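Local atomic coordinates of glucose-binding protein (Thermus thermophilus HB27, PDB entry 2B3F), a protein that binds glucose or galactose in a deep cleft and probably delivers the sugar to a binding-protein-dependent transport system. Residues A[273-277]-A[344-350]. Sequence-based numbering, arbitrary orientation.
With GAL (beta-D-galactopyranose), chain G.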
loop_
_atom_site.group_PDB
_atom_site.type_symbol
_atom_site.label_atom_id
_atom_site.label_comp_id
_atom_site.label_asym_id
_atom_site.label_seq_id
_atom_site.Cartn_x
_atom_site.Cartn_y
_atom_site.Cartn_z
ATOM N N PHE A 273 -8.122 -10.146 -0.944
ATOM C CA PHE A 273 -7.379 -9.198 -0.112
ATOM C C PHE A 273 -6.154 -8.867 -0.940
ATOM O O PHE A 273 -5.287 -9.712 -1.161
ATOM C CB PHE A 273 -7.040 -9.884 1.219
ATOM C CG PHE A 273 -6.420 -8.998 2.279
ATOM C CD1 PHE A 273 -7.017 -8.887 3.526
ATOM C CD2 PHE A 273 -5.189 -8.384 2.089
ATOM C CE1 PHE A 273 -6.441 -8.135 4.554
ATOM C CE2 PHE A 273 -4.599 -7.625 3.120
ATOM C CZ PHE A 273 -5.227 -7.503 4.353
ATOM N N MET A 274 -6.102 -7.637 -1.455
ATOM C CA MET A 274 -4.939 -7.184 -2.212
ATOM C C MET A 274 -3.962 -6.576 -1.215
ATOM O O MET A 274 -4.213 -5.502 -0.657
ATOM C CB MET A 274 -5.320 -6.146 -3.287
ATOM C CG MET A 274 -4.108 -5.679 -4.051
ATOM S SD MET A 274 -4.507 -4.496 -5.373
ATOM C CE MET A 274 -5.018 -5.578 -6.652
ATOM N N MET A 275 -2.871 -7.291 -0.967
ATOM C CA MET A 275 -1.974 -6.934 0.122
ATOM C C MET A 275 -0.753 -6.166 -0.341
ATOM O O MET A 275 -0.404 -6.151 -1.533
ATOM C CB MET A 275 -1.512 -8.195 0.890
ATOM C CG MET A 275 -0.678 -9.149 0.079
ATOM S SD MET A 275 1.082 -8.742 -0.112
ATOM C CE MET A 275 1.707 -8.930 1.573
ATOM N N LEU A 276 -0.113 -5.528 0.634
ATOM C CA LEU A 276 1.237 -5.003 0.531
ATOM C C LEU A 276 1.835 -5.105 1.933
ATOM O O LEU A 276 1.095 -5.294 2.913
ATOM C CB LEU A 276 1.224 -3.527 0.061
ATOM C CG LEU A 276 0.398 -2.589 0.939
ATOM C CD1 LEU A 276 1.214 -1.410 1.438
ATOM C CD2 LEU A 276 -0.925 -2.157 0.278
ATOM N N SER A 277 3.142 -4.949 2.033
ATOM C CA SER A 277 3.801 -5.041 3.332
ATOM C C SER A 277 4.990 -4.116 3.390
ATOM O O SER A 277 5.858 -4.164 2.526
ATOM C CB SER A 277 4.238 -6.490 3.608
ATOM O OG SER A 277 4.956 -6.555 4.826
ATOM N N GLY A 344 -1.347 -9.517 -4.705
ATOM C CA GLY A 344 -0.443 -8.417 -4.363
ATOM C C GLY A 344 -0.810 -7.126 -5.079
ATOM O O GLY A 344 -1.348 -7.139 -6.193
ATOM N N SER A 345 -0.476 -6.024 -4.417
ATOM C CA SER A 345 -0.561 -4.682 -5.005
ATOM C C SER A 345 0.522 -4.383 -6.026
ATOM O O SER A 345 1.684 -4.744 -5.846
ATOM C CB SER A 345 -0.483 -3.645 -3.881
ATOM O OG SER A 345 -0.472 -2.312 -4.381
ATOM N N LEU A 346 0.128 -3.670 -7.089
ATOM C CA LEU A 346 1.066 -3.043 -8.024
ATOM C C LEU A 346 1.634 -1.742 -7.467
ATOM O O LEU A 346 2.849 -1.510 -7.470
ATOM C CB LEU A 346 0.337 -2.711 -9.344
ATOM C CG LEU A 346 1.007 -1.720 -10.304
ATOM C CD1 LEU A 346 2.345 -2.258 -10.781
ATOM C CD2 LEU A 346 0.084 -1.442 -11.483
ATOM N N VAL A 347 0.742 -0.852 -7.039
ATOM C CA VAL A 347 1.166 0.489 -6.682
ATOM C C VAL A 347 2.059 0.471 -5.442
ATOM O O VAL A 347 2.918 1.342 -5.249
ATOM C CB VAL A 347 -0.071 1.400 -6.514
ATOM C CG1 VAL A 347 0.324 2.789 -6.073
ATOM C CG2 VAL A 347 -0.845 1.422 -7.833
ATOM N N HIS A 348 1.888 -0.575 -4.636
ATOM C CA HIS A 348 2.603 -0.690 -3.367
ATOM C C HIS A 348 3.583 -1.887 -3.358
ATOM O O HIS A 348 3.836 -2.470 -2.303
ATOM C CB HIS A 348 1.610 -0.688 -2.221
ATOM C CG HIS A 348 0.695 0.502 -2.271
ATOM N ND1 HIS A 348 1.107 1.761 -1.894
ATOM C CD2 HIS A 348 -0.566 0.630 -2.737
ATOM C CE1 HIS A 348 0.121 2.616 -2.114
ATOM N NE2 HIS A 348 -0.903 1.959 -2.634
ATOM N N GLY A 349 4.114 -2.214 -4.537
ATOM C CA GLY A 349 5.398 -2.908 -4.644
ATOM C C GLY A 349 5.454 -4.417 -4.607
ATOM O O GLY A 349 6.547 -4.987 -4.706
ATOM N N ALA A 350 4.311 -5.075 -4.476
ATOM C CA ALA A 350 4.342 -6.526 -4.327
ATOM C C ALA A 350 4.644 -7.254 -5.636
ATOM O O ALA A 350 5.497 -8.180 -5.641
ATOM C CB ALA A 350 3.071 -7.031 -3.719
HETATM C C1 GAL G . 2.165 2.853 1.062
HETATM C C2 GAL G . 2.860 2.396 2.352
HETATM C C3 GAL G . 2.040 2.731 3.590
HETATM C C4 GAL G . 1.633 4.206 3.600
HETATM C C5 GAL G . 1.043 4.566 2.214
HETATM C C6 GAL G . 0.604 6.032 2.067
HETATM O O1 GAL G . 2.958 2.601 -0.058
HETATM O O2 GAL G . 3.134 0.988 2.262
HETATM O O3 GAL G . 2.785 2.438 4.763
HETATM O O4 GAL G . 2.776 4.956 3.915
HETATM O O5 GAL G . 1.936 4.262 1.170
HETATM O O6 GAL G . 1.715 6.874 1.992
HETATM O O HOH W 1 4.298 -4.930 -0.716
#
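With CG set between the backbone N and the carbonyl carbon (chi1 56°), Leu276 lays its branched end against His348, whose own CG lies anti to the carbonyl carbon (chi1 -54°), carrying the ring on to the sugar. Leu276 CB rests 3.7 Å from His348 CB, while CD2 meets the ring obliquely. Leucine suits a place that must pack apolar carbon on one neighbour and still reach the ligand: its CD1 comes within 3.2 Å of galactose O2. At the ring edge, His348 ND1 shares a 2.7 Å hydrogen bond with galactose O1, and NE2 pairs with His171; at His348 an alanine would still touch Leu276 through CB, but would probably leave both galactose O1 and His171 without the partner that the imidazole provides. Behind this pocket, in the periplasmic binding protein fold, strand 272-280 runs parallel to strand 341-344, and the pairing ends as Ser345 N donates to Met275 O (2.9 Å). Serine then shapes the departing loop: its OG accepts from His348 N at 2.9 Å, an ST motif, and also bonds Glu174, steadying the type I turn Leu346-Gly349. Flexible and unbranched, Met274 slides CG along the Gly344-Ser345 peptide, 3.7 Å from Ser345 N. One water bridges Ser277 N and His348 O.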